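Local coordinates for uncharacterized protein DUF1344 (Bacteroides vulgatus ATCC 8482, PDB 3K6O) that is of unknown function but, as a NigD-like protein, combines an N-terminal OB domain with a C-terminal beta-sandwich domain and is probably exported as a lipoprotein, at residues 107-112 against 119-124; 132-137 against 168-173; 101-106 against 153-158. One frame throughout, in Å; residues are numbered along the deposited sequence.

Contact 1: 107-112 against 119-124; sequences QIKDMW and NVRFML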
loop_
_atom_site.group_PDB
_atom_site.type_symbol
_atom_site.label_atom_id
_atom_site.label_comp_id
_atom_site.label_asym_id
_atom_site.label_seq_id
_atom_site.Cartn_x
_atom_site.Cartn_y
_atom_site.Cartn_z
ATOM N N GLN A 107 7.400 -13.854 0.375
ATOM C CA GLN A 107 7.349 -13.692 -1.084
ATOM C C GLN A 107 6.673 -12.391 -1.447
ATOM O O GLN A 107 5.489 -12.221 -1.185
ATOM C CB GLN A 107 6.589 -14.863 -1.719
ATOM C CG GLN A 107 6.504 -14.794 -3.247
ATOM C CD GLN A 107 5.799 -16.001 -3.859
ATOM O OE1 GLN A 107 5.394 -16.939 -3.158
ATOM N NE2 GLN A 107 5.648 -15.979 -5.181
ATOM N N ILE A 108 7.434 -11.458 -2.017
ATOM C CA ILE A 108 6.904 -10.188 -2.470
ATOM C C ILE A 108 6.520 -10.287 -3.943
ATOM O O ILE A 108 7.335 -10.665 -4.754
ATOM C CB ILE A 108 7.918 -9.043 -2.336
ATOM C CG1 ILE A 108 8.351 -8.841 -0.869
ATOM C CG2 ILE A 108 7.307 -7.717 -2.884
ATOM C CD1 ILE A 108 7.185 -8.678 0.117
ATOM N N LYS A 109 5.277 -9.974 -4.280
ATOM C CA LYS A 109 4.835 -9.930 -5.675
ATOM C C LYS A 109 4.921 -8.514 -6.262
ATOM O O LYS A 109 5.268 -8.356 -7.413
ATOM C CB LYS A 109 3.410 -10.490 -5.810
ATOM C CG LYS A 109 3.313 -11.997 -5.633
ATOM C CD LYS A 109 2.134 -12.601 -6.389
ATOM C CE LYS A 109 2.322 -14.093 -6.598
ATOM N NZ LYS A 109 1.099 -14.768 -7.145
ATOM N N ASP A 110 4.585 -7.483 -5.492
ATOM C CA ASP A 110 4.782 -6.095 -5.931
ATOM C C ASP A 110 5.164 -5.214 -4.750
ATOM O O ASP A 110 4.686 -5.426 -3.654
ATOM C CB ASP A 110 3.511 -5.519 -6.558
ATOM C CG ASP A 110 3.165 -6.166 -7.856
ATOM O OD1 ASP A 110 3.778 -5.797 -8.865
ATOM O OD2 ASP A 110 2.295 -7.049 -7.863
HETATM N N MSE A 111 6.043 -4.246 -4.977
HETATM C CA MSE A 111 6.250 -3.194 -4.009
HETATM C C MSE A 111 6.563 -1.887 -4.691
HETATM O O MSE A 111 7.439 -1.834 -5.532
HETATM C CB MSE A 111 7.371 -3.533 -3.031
HETATM C CG MSE A 111 7.638 -2.365 -1.989
HETATM SE SE MSE A 111 9.357 -2.723 -1.081
HETATM C CE MSE A 111 8.747 -4.304 -0.260
ATOM N N TRP A 112 5.869 -0.825 -4.289
ATOM C CA TRP A 112 6.148 0.495 -4.822
ATOM C C TRP A 112 5.663 1.567 -3.865
ATOM O O TRP A 112 4.649 1.391 -3.194
ATOM C CB TRP A 112 5.507 0.677 -6.205
ATOM C CG TRP A 112 4.029 0.959 -6.191
ATOM C CD1 TRP A 112 3.441 2.148 -6.382
ATOM C CD2 TRP A 112 2.972 0.012 -5.991
ATOM N NE1 TRP A 112 2.074 2.014 -6.350
ATOM C CE2 TRP A 112 1.764 0.709 -6.089
ATOM C CE3 TRP A 112 2.935 -1.364 -5.752
ATOM C CZ2 TRP A 112 0.518 0.091 -5.926
ATOM C CZ3 TRP A 112 1.678 -1.989 -5.609
ATOM C CH2 TRP A 112 0.496 -1.261 -5.705
ATOM N N ASN A 119 3.306 0.559 -0.829
ATOM C CA ASN A 119 2.305 -0.401 -1.270
ATOM C C ASN A 119 2.971 -1.722 -1.544
ATOM O O ASN A 119 3.915 -1.809 -2.331
ATOM C CB ASN A 119 1.623 0.118 -2.524
ATOM C CG ASN A 119 0.990 1.479 -2.285
ATOM O OD1 ASN A 119 0.060 1.615 -1.468
ATOM N ND2 ASN A 119 1.530 2.521 -2.951
ATOM N N VAL A 120 2.459 -2.757 -0.898
ATOM C CA VAL A 120 3.019 -4.090 -1.034
ATOM C C VAL A 120 1.922 -5.129 -1.357
ATOM O O VAL A 120 0.924 -5.224 -0.675
ATOM C CB VAL A 120 3.744 -4.482 0.243
ATOM C CG1 VAL A 120 4.576 -5.807 0.007
ATOM C CG2 VAL A 120 4.658 -3.335 0.703
ATOM N N ARG A 121 2.126 -5.897 -2.416
ATOM C CA ARG A 121 1.325 -7.060 -2.675
ATOM C C ARG A 121 2.234 -8.222 -2.391
ATOM O O ARG A 121 3.365 -8.244 -2.873
ATOM C CB ARG A 121 0.842 -7.105 -4.121
ATOM C CG ARG A 121 -0.139 -8.279 -4.371
ATOM C CD ARG A 121 -0.900 -8.121 -5.670
ATOM N NE ARG A 121 0.028 -8.370 -6.753
ATOM C CZ ARG A 121 -0.241 -9.047 -7.855
ATOM N NH1 ARG A 121 -1.456 -9.533 -8.092
ATOM N NH2 ARG A 121 0.727 -9.215 -8.735
ATOM N N PHE A 122 1.756 -9.179 -1.601
ATOM C CA PHE A 122 2.609 -10.258 -1.119
ATOM C C PHE A 122 1.823 -11.499 -0.770
ATOM O O PHE A 122 0.587 -11.484 -0.748
ATOM C CB PHE A 122 3.423 -9.811 0.094
ATOM C CG PHE A 122 2.614 -9.620 1.367
ATOM C CD1 PHE A 122 1.742 -8.549 1.513
ATOM C CD2 PHE A 122 2.762 -10.491 2.442
ATOM C CE1 PHE A 122 1.019 -8.366 2.679
ATOM C CE2 PHE A 122 2.035 -10.303 3.628
ATOM C CZ PHE A 122 1.168 -9.225 3.742
HETATM N N MSE A 123 2.545 -12.590 -0.538
HETATM C CA MSE A 123 1.930 -13.851 -0.156
HETATM C C MSE A 123 2.095 -14.021 1.343
HETATM O O MSE A 123 3.165 -13.763 1.888
HETATM C CB MSE A 123 2.591 -15.023 -0.887
HETATM C CG MSE A 123 2.584 -14.947 -2.424
HETATM SE SE MSE A 123 0.811 -14.751 -3.221
HETATM C CE MSE A 123 0.152 -16.521 -3.034
ATOM N N LEU A 124 1.027 -14.436 2.008
ATOM C CA LEU A 124 1.068 -14.747 3.430
ATOM C C LEU A 124 0.422 -16.091 3.708
ATOM O O LEU A 124 -0.485 -16.530 3.005
ATOM C CB LEU A 124 0.377 -13.653 4.263
ATOM C CG LEU A 124 -1.133 -13.444 4.078
ATOM C CD1 LEU A 124 -1.670 -12.547 5.203
ATOM C CD2 LEU A 124 -1.400 -12.792 2.761
HETATM O O HOH W 1 5.246 -15.433 1.860
#

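Contact 2: 132-137 against 168-173; sequences PILNLV and GMVSFK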
loop_
_atom_site.group_PDB
_atom_site.type_symbol
_atom_site.label_atom_id
_atom_site.label_comp_id
_atom_site.label_asym_id
_atom_site.label_seq_id
_atom_site.Cartn_x
_atom_site.Cartn_y
_atom_site.Cartn_z
ATOM N N PRO A 132 -0.880 -13.984 10.140
ATOM C CA PRO A 132 0.470 -13.407 10.003
ATOM C C PRO A 132 0.541 -11.881 9.971
ATOM O O PRO A 132 -0.416 -11.215 9.554
ATOM C CB PRO A 132 0.960 -13.956 8.647
ATOM C CG PRO A 132 0.161 -15.135 8.389
ATOM C CD PRO A 132 -1.205 -14.821 8.969
ATOM N N ILE A 133 1.715 -11.367 10.366
ATOM C CA ILE A 133 2.009 -9.923 10.385
ATOM C C ILE A 133 3.126 -9.561 9.390
ATOM O O ILE A 133 4.160 -10.247 9.298
ATOM C CB ILE A 133 2.419 -9.431 11.826
ATOM C CG1 ILE A 133 3.639 -10.179 12.394
ATOM C CG2 ILE A 133 1.279 -9.618 12.797
ATOM C CD1 ILE A 133 4.127 -9.619 13.763
ATOM N N LEU A 134 2.866 -8.536 8.602
ATOM C CA LEU A 134 3.882 -7.840 7.841
ATOM C C LEU A 134 4.022 -6.396 8.382
ATOM O O LEU A 134 3.084 -5.601 8.290
ATOM C CB LEU A 134 3.514 -7.814 6.360
ATOM C CG LEU A 134 4.614 -7.264 5.431
ATOM C CD1 LEU A 134 5.841 -8.204 5.355
ATOM C CD2 LEU A 134 4.087 -6.972 4.039
ATOM N N ASN A 135 5.202 -6.049 8.902
ATOM C CA ASN A 135 5.471 -4.677 9.344
ATOM C C ASN A 135 6.571 -3.959 8.524
ATOM O O ASN A 135 7.464 -4.579 7.920
ATOM C CB ASN A 135 5.900 -4.683 10.806
ATOM C CG ASN A 135 4.771 -4.959 11.761
ATOM O OD1 ASN A 135 4.692 -6.045 12.383
ATOM N ND2 ASN A 135 3.919 -4.007 11.917
ATOM N N LEU A 136 6.496 -2.651 8.535
ATOM C CA LEU A 136 7.505 -1.757 7.954
ATOM C C LEU A 136 8.100 -0.983 9.103
ATOM O O LEU A 136 7.398 -0.236 9.792
ATOM C CB LEU A 136 6.877 -0.774 6.972
ATOM C CG LEU A 136 7.840 0.100 6.151
ATOM C CD1 LEU A 136 8.749 -0.764 5.276
ATOM C CD2 LEU A 136 7.059 1.101 5.321
ATOM N N VAL A 137 9.384 -1.217 9.364
ATOM C CA VAL A 137 9.958 -0.762 10.589
ATOM C C VAL A 137 11.108 0.167 10.342
ATOM O O VAL A 137 11.791 0.064 9.334
ATOM C CB VAL A 137 10.424 -1.967 11.405
ATOM C CG1 VAL A 137 9.294 -3.043 11.454
ATOM C CG2 VAL A 137 11.715 -2.507 10.814
ATOM N N GLY A 168 -2.074 -10.952 -0.581
ATOM C CA GLY A 168 -2.423 -9.935 0.403
ATOM C C GLY A 168 -1.870 -8.634 -0.094
ATOM O O GLY A 168 -0.864 -8.636 -0.802
HETATM N N MSE A 169 -2.573 -7.546 0.216
HETATM C CA MSE A 169 -2.131 -6.213 -0.088
HETATM C C MSE A 169 -2.181 -5.415 1.188
HETATM O O MSE A 169 -3.090 -5.605 1.994
HETATM C CB MSE A 169 -3.058 -5.559 -1.085
HETATM C CG MSE A 169 -2.590 -4.198 -1.490
HETATM SE SE MSE A 169 -1.466 -4.254 -3.077
HETATM C CE MSE A 169 -3.043 -4.732 -4.150
ATOM N N VAL A 170 -1.200 -4.525 1.365
ATOM C CA VAL A 170 -1.162 -3.610 2.478
ATOM C C VAL A 170 -0.506 -2.302 2.014
ATOM O O VAL A 170 0.365 -2.297 1.101
ATOM C CB VAL A 170 -0.367 -4.220 3.655
ATOM C CG1 VAL A 170 1.023 -4.515 3.190
ATOM C CG2 VAL A 170 -0.295 -3.268 4.835
ATOM N N SER A 171 -0.936 -1.204 2.637
ATOM C CA SER A 171 -0.362 0.110 2.406
ATOM C C SER A 171 0.153 0.622 3.730
ATOM O O SER A 171 -0.612 0.677 4.678
ATOM C CB SER A 171 -1.397 1.081 1.866
ATOM O OG SER A 171 -1.680 0.811 0.516
ATOM N N PHE A 172 1.451 0.957 3.789
ATOM C CA PHE A 172 2.071 1.537 4.960
ATOM C C PHE A 172 2.141 3.016 4.796
ATOM O O PHE A 172 2.677 3.471 3.832
ATOM C CB PHE A 172 3.480 0.991 5.097
ATOM C CG PHE A 172 3.520 -0.511 5.285
ATOM C CD1 PHE A 172 3.302 -1.055 6.534
ATOM C CD2 PHE A 172 3.768 -1.363 4.216
ATOM C CE1 PHE A 172 3.330 -2.412 6.729
ATOM C CE2 PHE A 172 3.813 -2.750 4.391
ATOM C CZ PHE A 172 3.577 -3.269 5.653
ATOM N N LYS A 173 1.612 3.781 5.739
ATOM C CA LYS A 173 1.767 5.217 5.707
ATOM C C LYS A 173 3.216 5.621 5.907
ATOM O O LYS A 173 3.828 5.273 6.925
ATOM C CB LYS A 173 0.896 5.904 6.765
ATOM C CG LYS A 173 -0.566 6.012 6.359
ATOM C CD LYS A 173 -1.379 6.929 7.305
ATOM C CE LYS A 173 -1.099 8.439 7.021
ATOM N NZ LYS A 173 -1.255 8.752 5.564
#

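Contact 3: 101-106 against 153-158; sequences IGNMKV and ELRYNN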
loop_
_atom_site.group_PDB
_atom_site.type_symbol
_atom_site.label_atom_id
_atom_site.label_comp_id
_atom_site.label_asym_id
_atom_site.label_seq_id
_atom_site.Cartn_x
_atom_site.Cartn_y
_atom_site.Cartn_z
ATOM N N ILE A 101 8.660 -9.080 16.403
ATOM C CA ILE A 101 8.512 -8.578 15.042
ATOM C C ILE A 101 9.015 -9.604 13.990
ATOM O O ILE A 101 8.391 -9.796 12.936
ATOM C CB ILE A 101 9.215 -7.213 14.853
ATOM C CG1 ILE A 101 8.454 -6.084 15.569
ATOM C CG2 ILE A 101 9.332 -6.853 13.376
ATOM C CD1 ILE A 101 9.253 -4.773 15.641
ATOM N N GLY A 102 10.114 -10.280 14.289
ATOM C CA GLY A 102 10.600 -11.364 13.454
ATOM C C GLY A 102 11.299 -10.852 12.190
ATOM O O GLY A 102 11.459 -9.659 11.991
ATOM N N ASN A 103 11.756 -11.792 11.365
ATOM C CA ASN A 103 12.285 -11.486 10.062
ATOM C C ASN A 103 12.266 -12.749 9.210
ATOM O O ASN A 103 13.259 -13.135 8.612
ATOM C CB ASN A 103 13.702 -10.941 10.170
ATOM C CG ASN A 103 14.180 -10.335 8.868
ATOM O OD1 ASN A 103 13.366 -9.889 8.015
ATOM N ND2 ASN A 103 15.502 -10.327 8.683
HETATM N N MSE A 104 11.110 -13.381 9.153
HETATM C CA MSE A 104 10.922 -14.590 8.377
HETATM C C MSE A 104 10.806 -14.321 6.874
HETATM O O MSE A 104 10.428 -13.223 6.432
HETATM C CB MSE A 104 9.678 -15.288 8.889
HETATM C CG MSE A 104 9.815 -15.743 10.369
HETATM SE SE MSE A 104 8.243 -16.697 10.889
HETATM C CE MSE A 104 8.761 -18.488 10.208
ATOM N N LYS A 105 11.170 -15.318 6.082
ATOM C CA LYS A 105 11.164 -15.172 4.642
ATOM C C LYS A 105 9.734 -14.955 4.136
ATOM O O LYS A 105 8.806 -15.646 4.559
ATOM C CB LYS A 105 11.803 -16.403 3.979
ATOM C CG LYS A 105 13.319 -16.525 4.277
ATOM C CD LYS A 105 14.043 -17.496 3.333
ATOM C CE LYS A 105 15.605 -17.353 3.439
ATOM N NZ LYS A 105 16.101 -15.953 3.075
ATOM N N VAL A 106 9.584 -14.000 3.223
ATOM C CA VAL A 106 8.292 -13.654 2.636
ATOM C C VAL A 106 8.456 -13.507 1.111
ATOM O O VAL A 106 9.520 -13.102 0.627
ATOM C CB VAL A 106 7.740 -12.333 3.216
ATOM C CG1 VAL A 106 8.670 -11.125 2.889
ATOM C CG2 VAL A 106 6.315 -12.037 2.696
ATOM N N GLU A 153 12.677 -1.309 6.934
ATOM C CA GLU A 153 12.738 -2.744 6.697
ATOM C C GLU A 153 11.372 -3.340 6.771
ATOM O O GLU A 153 10.569 -2.964 7.613
ATOM C CB GLU A 153 13.685 -3.441 7.690
ATOM C CG GLU A 153 15.037 -2.737 7.909
ATOM C CD GLU A 153 15.988 -3.536 8.823
ATOM O OE1 GLU A 153 15.590 -4.658 9.235
ATOM O OE2 GLU A 153 17.100 -3.024 9.128
ATOM N N LEU A 154 11.100 -4.272 5.878
ATOM C CA LEU A 154 9.876 -5.035 5.946
ATOM C C LEU A 154 10.189 -6.305 6.721
ATOM O O LEU A 154 11.138 -6.996 6.401
ATOM C CB LEU A 154 9.363 -5.433 4.568
ATOM C CG LEU A 154 8.424 -4.572 3.733
ATOM C CD1 LEU A 154 8.143 -5.412 2.459
ATOM C CD2 LEU A 154 7.137 -4.168 4.457
ATOM N N ARG A 155 9.375 -6.593 7.723
ATOM C CA ARG A 155 9.573 -7.715 8.607
ATOM C C ARG A 155 8.303 -8.570 8.585
ATOM O O ARG A 155 7.223 -8.083 8.930
ATOM C CB ARG A 155 9.871 -7.188 10.017
ATOM C CG ARG A 155 11.151 -6.362 10.119
ATOM C CD ARG A 155 12.351 -7.242 9.741
ATOM N NE ARG A 155 13.661 -6.689 10.132
ATOM C CZ ARG A 155 14.382 -7.060 11.185
ATOM N NH1 ARG A 155 13.971 -7.998 12.035
ATOM N NH2 ARG A 155 15.568 -6.517 11.359
ATOM N N TYR A 156 8.438 -9.834 8.185
ATOM C CA TYR A 156 7.315 -10.775 8.163
ATOM C C TYR A 156 7.395 -11.755 9.332
ATOM O O TYR A 156 8.468 -12.254 9.672
ATOM C CB TYR A 156 7.299 -11.564 6.841
ATOM C CG TYR A 156 6.195 -12.612 6.714
ATOM C CD1 TYR A 156 4.871 -12.246 6.687
ATOM C CD2 TYR A 156 6.496 -13.981 6.633
ATOM C CE1 TYR A 156 3.866 -13.183 6.532
ATOM C CE2 TYR A 156 5.501 -14.925 6.506
ATOM C CZ TYR A 156 4.183 -14.509 6.449
ATOM O OH TYR A 156 3.175 -15.412 6.342
ATOM N N ASN A 157 6.245 -12.022 9.945
ATOM C CA ASN A 157 6.152 -13.048 10.968
ATOM C C ASN A 157 4.893 -13.864 10.692
ATOM O O ASN A 157 3.803 -13.309 10.656
ATOM C CB ASN A 157 6.127 -12.444 12.375
ATOM C CG ASN A 157 6.561 -13.432 13.435
ATOM O OD1 ASN A 157 6.523 -14.655 13.227
ATOM N ND2 ASN A 157 7.003 -12.916 14.581
ATOM N N ASN A 158 5.047 -15.171 10.465
ATOM C CA ASN A 158 3.875 -16.021 10.200
ATOM C C ASN A 158 3.165 -16.452 11.468
ATOM O O ASN A 158 2.071 -17.031 11.411
ATOM C CB ASN A 158 4.213 -17.212 9.314
ATOM C CG ASN A 158 5.147 -18.194 9.963
ATOM O OD1 ASN A 158 5.348 -18.192 11.177
ATOM N ND2 ASN A 158 5.744 -19.039 9.147
HETATM O O HOH W 2 10.903 -10.648 6.973
#

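Contact 1: 107-112 against 119-124
Arg121 bends at its third torsion (chi3 72°), which folds NE back toward Asp110, while the Asp110 CG stands anti to its own carbonyl carbon (chi1 -68°). NE and NH2 of Arg121 both end on Asp110 OD2, each at 2.8 Å, in a side-on salt bridge that meets the oxygen nearly along its C-O bond and lies somewhat out of the guanidinium plane. NH1 turns to Asp219, and two acids around one arginine probably stabilise its charge. The six-membered ring of Trp112 lies under Asn119 CB, a CH-pi contact with CB 3.4 Å from the centroid; Asn119 OD1 bonds to Ser171 and Arg58. The strands form an antiparallel beta hairpin of the C-terminal sandwich, interrupted by a classic beta bulge: Lys109 N and Asp110 N both donate to Arg121 O, at 2.9 and 3.0 Å, from the same face of its plane. On the buried side, branched and apolar residues suit the sandwich interior, with Ile108 CD1 3.9 Å from Val120 CG1 and as near to Phe122 CB. A water links Gln107 N to Met123 O beyond the last direct bond, Met123 N to Gln107 O.

Contact 2: 132-137 against 168-173
Leu134 and Leu136 look across at Val170 and Phe172 from a strand that runs 26° from parallel to theirs, with the axes 8.4 Å apart at closest approach, so the two strands meet through side chains and not through their backbones. The CA of Leu136 comes within 7.0 Å of that of Phe172. Of all the residues here, Phe172 has the largest area buried against the other segment. Phe172 CG stands anti to the carbonyl carbon (chi1 -62°), and the ring beyond it presents one face to Leu136. There Leu136 CB makes a CH-pi contact, 3.8 Å from the centroid, offset toward the rim, while its CD2 reaches past the ring to rest 3.6 Å from Phe172 CB. The opposite face is covered within the same strand by Val170 CG2, so the flat ring is held between two aliphatic groups. At its edge, in the ring plane, Leu134 O lies 3.6 Å from Phe172 CZ, where the slightly positive ring hydrogens suit a carbonyl oxygen. Such face-to-face packing at a small angle is that of a beta sandwich: strand 133-139 pairs with 149-157, strand 165-173 pairs with 117-125, and both also pair with the long strand 75-93. In this interior leucine, valine and phenylalanine belong because they fill the space between backbones and bring no polar group needing a partner. Leu134 crosses Phe172 at about a right angle. Its CG is anti to the backbone N (chi1 -172°), and beyond it CD2 lies 4.0 Å from Val170 CG1 and 4.1 Å from Phe172 CZ. Further side chains close the core around the pair, Phe122 against Leu134, Leu118 and Leu152 against Leu136, and Leu154 against Phe172.

Contact 3: 101-106 against 153-158
Arg155 lays its guanidinium beneath the Asn103 side chain, the amide and guanidinium planes 30° apart, and crosses Ile101 at about a right angle, where Ile101 CG2 presses on Arg155 CB at 3.4 Å. In the guanidinium plane, Arg155 NH1 donates to Gly102 O at 3.0 Å, arriving from above the carbonyl plane; NE and NH2 both hold Glu153 OE1 of the same strand. Gly102, the first residue past helix 98-101, has positive phi, and its lack of a side chain leaves room for the amide of Asn157, whose ND2 bonds to Ser100 O. Further along, Val106 crosses Tyr156 obliquely, its CG2 over one ring face and its CB 3.7 Å from Tyr156 CB, while Tyr156 OH goes to Asn125. Met104, modelled as selenomethionine, crosses Asn158 at about a right angle, with SE 3.3 Å from Asn158 OD1. The backbones meet directly where Met104 N donates to Tyr156 O at 2.9 Å, and a water takes the N-H of Tyr156 and donates to Met104 O and Asn103 OD1. The loop thus lies over the end of a strand of the beta sandwich with little regular pairing. With Glu153 and a carbonyl around it, Arg155 probably keeps its charge, and across this contact one backbone bond, one arginine-carbonyl bond and a water bridge take the place of a regular strand pairing.

Overall arrangement
All three contacts belong to the C-terminal beta sandwich, but at different depths. Contact 2 is core: apolar and buried. Contact 1 is two-sided, with apolar side chains turned inward and a salt bridge on the other face. Contact 3 lies farthest out, its centre about 17 Å from the centre of the chain, and joins its segments by an arginine-to-carbonyl bond, one backbone bond and a water bridge. Contacts 1 and 2 share a sheet, since strands 117-125 and 165-173 are neighbours, with a probable hydrogen bond of 2.8 Å between Phe122 N and Gly168 O. Contacts 2 and 3 are joined by strands 133-139 and 149-157, paired antiparallel. Contact 1 is nested within the chain loop that contact 3 closes, and Val106 packs against Phe122.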